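PDB 4Z9F: halohydrin epoxidase A from Corynebacterium sp., which probably catalyses the reversible conversion of vicinal halohydrins into epoxides with release of hydrogen halide, using a fold related to the short-chain dehydrogenases and reductases. Local coordinates for residues 214-217 and 218-222; 19-23 and 24-28; 186-189 and 190-194; 116-119 and 120-124. The protein carries 1 engineered substitution. All coordinates share one frame; numbering follows the deposited sequence.

In the fold
All four contacts are local, each within one helix or at its end, in a Rossmann-type fold with a seven-stranded parallel sheet. Contact 1, in helix 213-224, is the buried one. Contacts 2 and 4 are partly buried. Contact 2 closes helix 14-23 and leads into strand 27-30; it touches contact 1 where helices 14-23 and 213-224 meet. Contact 4 lies near the end of helix 96-123. Contact 3 lies in a surface helix, 188-193, about 40 Å from contact 4 between centres. Contact 1 adds apolar packing to its backbone bonds and contact 2 a CH-pi contact. Contact 3 has close approaches of polar residues, without a side-chain bond between its segments. Contact 4 has a proline kink and an arginine with salt bridges within and between chains.

Contact 1 (214-217 and 218-222); sequences DEMG and ALITF
Met216 and Ile220 meet one turn apart on helix 213-224. Met216 CG lies 4.1 Å from Ile220 CD1, and SD is equally near that methyl. Met216 has CG anti to the backbone N (chi1 176°), and the bend at chi2 sets SD beside Ile220 CD1. The two side chains pass at a slant. Four backbone bonds link the two segments. Ala218 N donates to Asp214 O. Leu219 N reaches Glu215 O at 3.2 Å, and Ile220 N reaches Met216 O at 3.1 Å. Thr221 N meets Gly217 O at 2.9 Å.

The packing is tight at Gly217. With no side chain there, Ala20 of helix 14-23 comes close: Gly217 CA is 3.4 Å from Ala20 CB. The looser end is at Asp214, which is partly exposed and turns back to a salt bridge with Arg212. Thr221 is also partly exposed but leans on helix 14-23. Glu215 is buried, and its carboxylate is held by the Arg209 side chain and the Arg212 backbone N.

The helix lies between the sheet and a second subunit. Met216, Leu219 and Ile220 pack on Ile175 of strand 170-177, and Met216 also touches Phe238 of strand 235-238. Ala218, Leu219 and Phe222 face the second subunit, where Phe222 stacks on Phe222 of that chain. Thr221 and Ile220 rest on helix 14-23.

Contact 2 (19-23 and 24-28); sequences EALTR and DGYTV
This is a helix C-terminal contact, in which Leu21 and Thr22 of helix 14-23 meet Tyr26 and Val28 on the way into strand 27-30. The chain reverses through Asp24 and Gly25. Tyr26 N donates to Leu21 O at 3.0 Å with an N-H...O angle of 160°. Gly25 N donates to Thr22 O at 3.1 Å. Asp24 N makes two weak bonds, to Ala20 O and Leu21 O.

The two bonds from Gly25 and Tyr26, with the positive phi of Gly25 (104°), make a Schellman motif. The motif ends the helix of a beta-alpha-beta unit formed by strand 3-6, helix 14-23 and strand 27-30, as in the first part of a Rossmann fold.

Side chains pack across the turn. Tyr26 has CG anti to its carbonyl carbon (chi1 -71°), which brings its ring alongside Leu21. Leu21 CD2 sits over the centre of one Tyr26 ring face, 4.0 Å from the centroid, as a CH-pi contact. Leu21 CB touches Val28 CG2 at 3.7 Å. Thr22 OG1 lies 3.3 Å from the same methyl, Val28 CG2, and the two side chains cross at about a right angle. That hydroxyl bonds to Val18 O one turn back. Tyr26 OH bonds to Asp74. Leu21 and Tyr26 both pack on Ala4 of strand 3-6, while Leu21 and Asp24 touch Thr221 of helix 213-224.

Contact 3 (186-189 and 190-194); sequences FPTS and DWENN
Asp190 has its CG anti to its carbonyl carbon (chi1 -77°), which turns the carboxylate back towards the Pro187 ring. Glu192 starts the same way: chi1 of -68° brings its CG to the Thr188 methyl, and the bend at chi2 turns the carboxylate off an extended course. Both pairs lie at the start of the short helix 188-193. Pro187 is at its N-cap position, and Thr188 and Glu192 are one turn apart. Pro187 has no N-H to give, and its ring packs on the carboxylate instead. Asp190 OD1 is 3.4 Å from Pro187 CD, and the two side chains cross obliquely.

The first backbone bonds are poor. Asp190 N and Trp191 N both point to Pro187 O, and both bonds are weak. The next two are shorter. Glu192 N donates to Thr188 O at 2.8 Å. Asn193 N donates to Ser189 O, also at 2.8 Å, although its N-H...O angle is only 136°.

This helix is on the surface and touches no other chain of the assembly. Its inner side meets helix 195-204, where Asp190 and Trp191 pack on Leu197. Arg198 makes a cation-pi contact with Trp191 and donates from NE to the Trp191 carbonyl. Asn181 ND2 bonds to Thr188 OG1 and to the Phe186 carbonyl, which ties the start of the helix to the preceding loop. Thr188 and Glu192 lie side by side and point the same way, with Thr188 CG2 3.9 Å from Glu192 CG.

Contact 4 (116-119 and 120-124); sequences SAIA and PLRAA
Segments 116-119 and 120-124 continue one helix, 96-123, which is kinked at Pro120. The imide N of Pro120 has no hydrogen, so the bond to Ser116 O is missing. Its ring carbons fill that place: Pro120 CD is 3.4 Å from Ser116 O and 3.3 Å from Ala117 O. The regular pattern resumes at once. Leu121 N donates to Ala117 O at 2.9 Å. Arg122 N donates to Ile118 O at 2.8 Å, and Ala123 N to Ala119 O at 3.0 Å.

On the buried side Ala117 CB meets Leu121 CD2 at 4.1 Å. Leu121 continues inward onto Ile76 of strand 73-79 and Val129 of strand 127-132, so this end of the helix packs against the central sheet. Ala117 and Pro120 also touch Val63 of helix 62-67.

On another side Arg122 bends back beside Ile118. Its CG is anti to its backbone N (chi1 172°) and the chain bends at chi3 (52°). This brings the guanidinium obliquely to Ile118 CG2, which lies 3.6 Å from Arg122 NH1. NH2 forms a salt bridge with Asp168 of the same chain. NH1 forms one with Glu92 of the third subunit, and Ile118 packs on that glutamate too. The bond to Glu92 of the third subunit places this helix end at a subunit interface. The two carboxylates, one from each chain, probably balance the guanidinium charge and limit its rotation.

Contact 1 (214-217 and 218-222)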
loop_
_atom_site.group_PDB
_atom_site.type_symbol
_atom_site.label_atom_id
_atom_site.label_comp_id
_atom_site.label_asym_id
_atom_site.label_seq_id
_atom_site.Cartn_x
_atom_site.Cartn_y
_atom_site.Cartn_z
ATOM N N ASP C 214 14.475 10.113 -21.895
ATOM C CA ASP C 214 14.636 8.828 -22.577
ATOM C C ASP C 214 14.414 7.652 -21.639
ATOM O O ASP C 214 14.154 6.535 -22.107
ATOM C CB ASP C 214 16.017 8.708 -23.243
ATOM C CG ASP C 214 17.175 8.668 -22.240
ATOM O OD1 ASP C 214 17.508 7.571 -21.737
ATOM O OD2 ASP C 214 17.775 9.733 -21.976
ATOM N N GLU C 215 14.503 7.882 -20.330
ATOM C CA GLU C 215 14.221 6.825 -19.372
ATOM C C GLU C 215 12.723 6.614 -19.231
ATOM O O GLU C 215 12.268 5.472 -19.122
ATOM C CB GLU C 215 14.854 7.159 -18.021
ATOM C CG GLU C 215 16.362 7.183 -18.074
ATOM C CD GLU C 215 16.997 7.567 -16.757
ATOM O OE1 GLU C 215 17.871 6.814 -16.278
ATOM O OE2 GLU C 215 16.628 8.624 -16.220
ATOM N N MET C 216 11.955 7.702 -19.199
ATOM C CA MET C 216 10.508 7.581 -19.307
ATOM C C MET C 216 10.138 6.949 -20.636
ATOM O O MET C 216 9.228 6.114 -20.709
ATOM C CB MET C 216 9.846 8.953 -19.164
ATOM C CG MET C 216 8.333 8.965 -19.355
ATOM S SD MET C 216 7.402 8.001 -18.138
ATOM C CE MET C 216 7.377 9.131 -16.749
ATOM N N GLY C 217 10.848 7.329 -21.696
ATOM C CA GLY C 217 10.584 6.726 -22.990
ATOM C C GLY C 217 10.806 5.230 -22.983
ATOM O O GLY C 217 9.990 4.472 -23.517
ATOM N N ALA C 218 11.908 4.783 -22.361
ATOM C CA ALA C 218 12.241 3.364 -22.338
ATOM C C ALA C 218 11.201 2.553 -21.572
ATOM O O ALA C 218 10.864 1.432 -21.975
ATOM C CB ALA C 218 13.628 3.156 -21.736
ATOM N N LEU C 219 10.686 3.094 -20.460
ATOM C CA LEU C 219 9.623 2.403 -19.730
ATOM C C LEU C 219 8.369 2.278 -20.592
ATOM O O LEU C 219 7.758 1.204 -20.670
ATOM C CB LEU C 219 9.313 3.147 -18.426
ATOM C CG LEU C 219 8.127 2.635 -17.612
ATOM C CD1 LEU C 219 8.377 1.204 -17.177
ATOM C CD2 LEU C 219 7.842 3.532 -16.398
ATOM N N ILE C 220 7.997 3.358 -21.277
ATOM C CA ILE C 220 6.780 3.359 -22.083
ATOM C C ILE C 220 6.890 2.370 -23.243
ATOM O O ILE C 220 5.941 1.635 -23.535
ATOM C CB ILE C 220 6.471 4.792 -22.561
ATOM C CG1 ILE C 220 5.873 5.610 -21.411
ATOM C CG2 ILE C 220 5.526 4.783 -23.756
ATOM C CD1 ILE C 220 5.596 7.069 -21.755
ATOM N N THR C 221 8.035 2.333 -23.929
ATOM C CA THR C 221 8.144 1.399 -25.048
ATOM C C THR C 221 8.309 -0.037 -24.565
ATOM O O THR C 221 7.894 -0.975 -25.261
ATOM C CB THR C 221 9.291 1.783 -25.992
ATOM O OG1 THR C 221 10.541 1.799 -25.292
ATOM C CG2 THR C 221 9.037 3.147 -26.628
ATOM N N PHE C 222 8.903 -0.238 -23.381
ATOM C CA PHE C 222 8.930 -1.573 -22.796
ATOM C C PHE C 222 7.522 -2.055 -22.481
ATOM O O PHE C 222 7.174 -3.207 -22.775
ATOM C CB PHE C 222 9.794 -1.591 -21.533
ATOM C CG PHE C 222 9.787 -2.918 -20.821
ATOM C CD1 PHE C 222 10.495 -3.990 -21.332
ATOM C CD2 PHE C 222 9.086 -3.082 -19.642
ATOM C CE1 PHE C 222 10.510 -5.206 -20.689
ATOM C CE2 PHE C 222 9.093 -4.324 -18.982
ATOM C CZ PHE C 222 9.806 -5.374 -19.517
#

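Contact 2 (19-23 and 24-28)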
loop_
_atom_site.group_PDB
_atom_site.type_symbol
_atom_site.label_atom_id
_atom_site.label_comp_id
_atom_site.label_asym_id
_atom_site.label_seq_id
_atom_site.Cartn_x
_atom_site.Cartn_y
_atom_site.Cartn_z
ATOM N N GLU C 19 8.664 10.937 -28.736
ATOM C CA GLU C 19 9.992 10.636 -29.259
ATOM C C GLU C 19 10.327 9.154 -29.151
ATOM O O GLU C 19 10.855 8.567 -30.101
ATOM C CB GLU C 19 11.056 11.465 -28.542
ATOM C CG GLU C 19 12.478 11.047 -28.911
ATOM C CD GLU C 19 13.372 12.229 -29.298
ATOM O OE1 GLU C 19 14.592 12.149 -29.009
ATOM O OE2 GLU C 19 12.854 13.214 -29.885
ATOM N N ALA C 20 10.061 8.528 -28.001
ATOM C CA ALA C 20 10.483 7.141 -27.837
ATOM C C ALA C 20 9.714 6.207 -28.765
ATOM O O ALA C 20 10.301 5.304 -29.369
ATOM C CB ALA C 20 10.305 6.705 -26.387
ATOM N N LEU C 21 8.405 6.402 -28.877
ATOM C CA LEU C 21 7.599 5.538 -29.734
ATOM C C LEU C 21 7.952 5.739 -31.205
ATOM O O LEU C 21 7.989 4.770 -31.972
ATOM C CB LEU C 21 6.117 5.803 -29.479
ATOM C CG LEU C 21 5.661 5.414 -28.062
ATOM C CD1 LEU C 21 4.343 6.075 -27.708
ATOM C CD2 LEU C 21 5.549 3.908 -28.003
ATOM N N THR C 22 8.223 6.986 -31.611
ATOM C CA THR C 22 8.616 7.244 -32.995
ATOM C C THR C 22 9.927 6.535 -33.328
ATOM O O THR C 22 10.044 5.867 -34.362
ATOM C CB THR C 22 8.738 8.756 -33.247
ATOM O OG1 THR C 22 7.445 9.374 -33.199
ATOM C CG2 THR C 22 9.357 9.019 -34.610
ATOM N N ARG C 23 10.924 6.649 -32.443
ATOM C CA ARG C 23 12.186 5.957 -32.655
ATOM C C ARG C 23 12.022 4.444 -32.574
ATOM O O ARG C 23 12.835 3.710 -33.147
ATOM C CB ARG C 23 13.232 6.462 -31.649
ATOM C CG ARG C 23 14.407 5.544 -31.386
ATOM C CD ARG C 23 15.595 6.293 -30.779
ATOM N NE ARG C 23 15.314 6.729 -29.410
ATOM C CZ ARG C 23 15.601 6.027 -28.313
ATOM N NH1 ARG C 23 16.181 4.833 -28.412
ATOM N NH2 ARG C 23 15.297 6.519 -27.107
ATOM N N ASP C 24 10.976 3.961 -31.913
ATOM C CA ASP C 24 10.727 2.533 -31.805
ATOM C C ASP C 24 9.922 1.989 -32.981
ATOM O O ASP C 24 9.581 0.801 -32.984
ATOM C CB ASP C 24 10.000 2.233 -30.486
ATOM C CG ASP C 24 10.055 0.762 -30.105
ATOM O OD1 ASP C 24 9.094 0.284 -29.460
ATOM O OD2 ASP C 24 11.057 0.087 -30.439
ATOM N N GLY C 25 9.600 2.826 -33.964
ATOM C CA GLY C 25 8.944 2.370 -35.169
ATOM C C GLY C 25 7.467 2.662 -35.282
ATOM O O GLY C 25 6.845 2.221 -36.256
ATOM N N TYR C 26 6.884 3.388 -34.333
ATOM C CA TYR C 26 5.465 3.711 -34.373
ATOM C C TYR C 26 5.188 4.952 -35.218
ATOM O O TYR C 26 6.008 5.866 -35.325
ATOM C CB TYR C 26 4.914 3.970 -32.968
ATOM C CG TYR C 26 4.775 2.755 -32.066
ATOM C CD1 TYR C 26 5.890 2.054 -31.645
ATOM C CD2 TYR C 26 3.529 2.348 -31.604
ATOM C CE1 TYR C 26 5.779 0.953 -30.806
ATOM C CE2 TYR C 26 3.404 1.251 -30.760
ATOM C CZ TYR C 26 4.543 0.560 -30.366
ATOM O OH TYR C 26 4.451 -0.537 -29.534
ATOM N N THR C 27 3.990 4.992 -35.783
ATOM C CA THR C 27 3.373 6.249 -36.166
ATOM C C THR C 27 2.634 6.766 -34.940
ATOM O O THR C 27 1.737 6.091 -34.419
ATOM C CB THR C 27 2.428 6.059 -37.352
ATOM O OG1 THR C 27 3.174 5.539 -38.454
ATOM C CG2 THR C 27 1.793 7.381 -37.755
ATOM N N VAL C 28 3.022 7.939 -34.463
ATOM C CA VAL C 28 2.455 8.493 -33.245
ATOM C C VAL C 28 1.429 9.549 -33.624
ATOM O O VAL C 28 1.784 10.638 -34.092
ATOM C CB VAL C 28 3.541 9.064 -32.327
ATOM C CG1 VAL C 28 2.909 9.524 -31.027
ATOM C CG2 VAL C 28 4.627 8.002 -32.081
#

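Contact 3 (186-189 and 190-194)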
loop_
_atom_site.group_PDB
_atom_site.type_symbol
_atom_site.label_atom_id
_atom_site.label_comp_id
_atom_site.label_asym_id
_atom_site.label_seq_id
_atom_site.Cartn_x
_atom_site.Cartn_y
_atom_site.Cartn_z
ATOM N N PHE C 186 9.398 19.811 -14.262
ATOM C CA PHE C 186 10.841 19.927 -14.037
ATOM C C PHE C 186 11.537 20.199 -15.364
ATOM O O PHE C 186 12.297 19.366 -15.869
ATOM C CB PHE C 186 11.399 18.659 -13.385
ATOM C CG PHE C 186 10.886 18.414 -11.996
ATOM C CD1 PHE C 186 11.452 19.062 -10.905
ATOM C CD2 PHE C 186 9.840 17.534 -11.778
ATOM C CE1 PHE C 186 10.965 18.847 -9.617
ATOM C CE2 PHE C 186 9.356 17.309 -10.482
ATOM C CZ PHE C 186 9.924 17.965 -9.409
ATOM N N PRO C 187 11.295 21.360 -15.962
ATOM C CA PRO C 187 11.980 21.673 -17.220
ATOM C C PRO C 187 13.484 21.767 -16.997
ATOM O O PRO C 187 13.959 22.022 -15.886
ATOM C CB PRO C 187 11.368 23.015 -17.638
ATOM C CG PRO C 187 10.885 23.627 -16.368
ATOM C CD PRO C 187 10.447 22.473 -15.504
ATOM N N THR C 188 14.242 21.504 -18.063
ATOM C CA THR C 188 15.695 21.574 -17.961
ATOM C C THR C 188 16.154 22.932 -17.443
ATOM O O THR C 188 17.100 23.011 -16.649
ATOM C CB THR C 188 16.327 21.257 -19.322
ATOM O OG1 THR C 188 16.062 19.886 -19.640
ATOM C CG2 THR C 188 17.830 21.463 -19.287
ATOM N N SER C 189 15.465 24.008 -17.841
ATOM C CA SER C 189 15.866 25.349 -17.421
ATOM C C SER C 189 15.808 25.523 -15.904
ATOM O O SER C 189 16.628 26.256 -15.336
ATOM C CB SER C 189 14.979 26.388 -18.092
ATOM O OG SER C 189 13.627 26.068 -17.837
ATOM N N ASP C 190 14.850 24.877 -15.231
ATOM C CA ASP C 190 14.818 24.938 -13.768
ATOM C C ASP C 190 16.039 24.267 -13.163
ATOM O O ASP C 190 16.621 24.769 -12.190
ATOM C CB ASP C 190 13.547 24.272 -13.225
ATOM C CG ASP C 190 12.316 25.139 -13.366
ATOM O OD1 ASP C 190 11.217 24.676 -12.965
ATOM O OD2 ASP C 190 12.432 26.283 -13.850
ATOM N N TRP C 191 16.431 23.115 -13.709
ATOM C CA TRP C 191 17.642 22.463 -13.235
ATOM C C TRP C 191 18.856 23.332 -13.500
ATOM O O TRP C 191 19.770 23.413 -12.670
ATOM C CB TRP C 191 17.818 21.101 -13.913
ATOM C CG TRP C 191 19.027 20.413 -13.394
ATOM C CD1 TRP C 191 20.273 20.405 -13.952
ATOM C CD2 TRP C 191 19.124 19.673 -12.174
ATOM N NE1 TRP C 191 21.137 19.683 -13.165
ATOM C CE2 TRP C 191 20.461 19.228 -12.062
ATOM C CE3 TRP C 191 18.212 19.337 -11.169
ATOM C CZ2 TRP C 191 20.906 18.455 -10.988
ATOM C CZ3 TRP C 191 18.652 18.574 -10.101
ATOM C CH2 TRP C 191 19.987 18.135 -10.019
ATOM N N GLU C 192 18.869 23.999 -14.656
ATOM C CA GLU C 192 19.996 24.840 -15.047
ATOM C C GLU C 192 20.079 26.100 -14.195
ATOM O O GLU C 192 21.180 26.547 -13.846
ATOM C CB GLU C 192 19.872 25.216 -16.527
ATOM C CG GLU C 192 20.058 24.051 -17.504
ATOM C CD GLU C 192 21.341 23.279 -17.260
ATOM O OE1 GLU C 192 21.281 22.039 -17.124
ATOM O OE2 GLU C 192 22.417 23.913 -17.199
ATOM N N ASN C 193 18.934 26.688 -13.846
ATOM C CA ASN C 193 18.929 28.023 -13.254
ATOM C C ASN C 193 18.742 28.055 -11.748
ATOM O O ASN C 193 19.209 29.003 -11.108
ATOM C CB ASN C 193 17.821 28.887 -13.864
ATOM C CG ASN C 193 18.069 29.213 -15.310
ATOM O OD1 ASN C 193 19.214 29.388 -15.741
ATOM N ND2 ASN C 193 16.993 29.308 -16.074
ATOM N N ASN C 194 18.035 27.090 -11.165
ATOM C CA ASN C 194 17.608 27.251 -9.780
ATOM C C ASN C 194 18.420 26.372 -8.838
ATOM O O ASN C 194 18.270 25.134 -8.863
ATOM C CB ASN C 194 16.112 26.942 -9.651
ATOM C CG ASN C 194 15.251 27.825 -10.550
ATOM O OD1 ASN C 194 15.601 28.977 -10.847
ATOM N ND2 ASN C 194 14.112 27.290 -10.981
#

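Contact 4 (116-119 and 120-124)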
loop_
_atom_site.group_PDB
_atom_site.type_symbol
_atom_site.label_atom_id
_atom_site.label_comp_id
_atom_site.label_asym_id
_atom_site.label_seq_id
_atom_site.Cartn_x
_atom_site.Cartn_y
_atom_site.Cartn_z
ATOM N N SER C 116 -14.353 4.999 -24.578
ATOM C CA SER C 116 -14.446 5.004 -26.035
ATOM C C SER C 116 -13.485 4.017 -26.681
ATOM O O SER C 116 -13.713 3.605 -27.818
ATOM C CB SER C 116 -14.161 6.414 -26.573
ATOM O OG SER C 116 -12.771 6.713 -26.515
ATOM N N ALA C 117 -12.425 3.619 -25.984
ATOM C CA ALA C 117 -11.387 2.788 -26.587
ATOM C C ALA C 117 -11.652 1.289 -26.459
ATOM O O ALA C 117 -11.098 0.511 -27.244
ATOM C CB ALA C 117 -10.028 3.114 -25.952
ATOM N N ILE C 118 -12.491 0.872 -25.506
ATOM C CA ILE C 118 -12.603 -0.554 -25.179
ATOM C C ILE C 118 -13.104 -1.346 -26.384
ATOM O O ILE C 118 -12.502 -2.352 -26.783
ATOM C CB ILE C 118 -13.510 -0.759 -23.949
ATOM C CG1 ILE C 118 -12.856 -0.183 -22.686
ATOM C CG2 ILE C 118 -13.828 -2.239 -23.739
ATOM C CD1 ILE C 118 -13.776 -0.178 -21.457
ATOM N N ALA C 119 -14.198 -0.900 -26.990
ATOM C CA ALA C 119 -14.777 -1.697 -28.073
ATOM C C ALA C 119 -13.817 -1.840 -29.247
ATOM O O ALA C 119 -13.542 -2.986 -29.645
ATOM C CB ALA C 119 -16.128 -1.108 -28.497
ATOM N N PRO C 120 -13.246 -0.765 -29.816
ATOM C CA PRO C 120 -12.330 -0.964 -30.947
ATOM C C PRO C 120 -11.063 -1.693 -30.560
ATOM O O PRO C 120 -10.539 -2.468 -31.368
ATOM C CB PRO C 120 -12.035 0.464 -31.436
ATOM C CG PRO C 120 -12.357 1.343 -30.286
ATOM C CD PRO C 120 -13.498 0.668 -29.573
ATOM N N LEU C 121 -10.549 -1.467 -29.353
ATOM C CA LEU C 121 -9.348 -2.183 -28.926
ATOM C C LEU C 121 -9.622 -3.676 -28.741
ATOM O O LEU C 121 -8.773 -4.514 -29.066
ATOM C CB LEU C 121 -8.812 -1.560 -27.635
ATOM C CG LEU C 121 -7.650 -0.573 -27.771
ATOM C CD1 LEU C 121 -7.935 0.490 -28.785
ATOM C CD2 LEU C 121 -7.334 0.056 -26.421
ATOM N N ARG C 122 -10.796 -4.033 -28.216
ATOM C CA ARG C 122 -11.129 -5.452 -28.103
ATOM C C ARG C 122 -11.235 -6.096 -29.479
ATOM O O ARG C 122 -10.691 -7.180 -29.712
ATOM C CB ARG C 122 -12.432 -5.649 -27.324
ATOM C CG ARG C 122 -12.909 -7.111 -27.366
ATOM C CD ARG C 122 -13.711 -7.491 -26.144
ATOM N NE ARG C 122 -14.788 -6.542 -25.929
ATOM C CZ ARG C 122 -14.977 -5.836 -24.822
ATOM N NH1 ARG C 122 -15.990 -4.992 -24.767
ATOM N NH2 ARG C 122 -14.171 -5.971 -23.776
ATOM N N ALA C 123 -11.933 -5.432 -30.406
ATOM C CA ALA C 123 -12.111 -5.990 -31.748
ATOM C C ALA C 123 -10.773 -6.220 -32.442
ATOM O O ALA C 123 -10.604 -7.201 -33.176
ATOM C CB ALA C 123 -13.003 -5.073 -32.586
ATOM N N ALA C 124 -9.805 -5.336 -32.227
ATOM C CA ALA C 124 -8.520 -5.524 -32.883
ATOM C C ALA C 124 -7.636 -6.532 -32.170
ATOM O O ALA C 124 -6.523 -6.784 -32.639
ATOM C CB ALA C 124 -7.781 -4.186 -33.013
#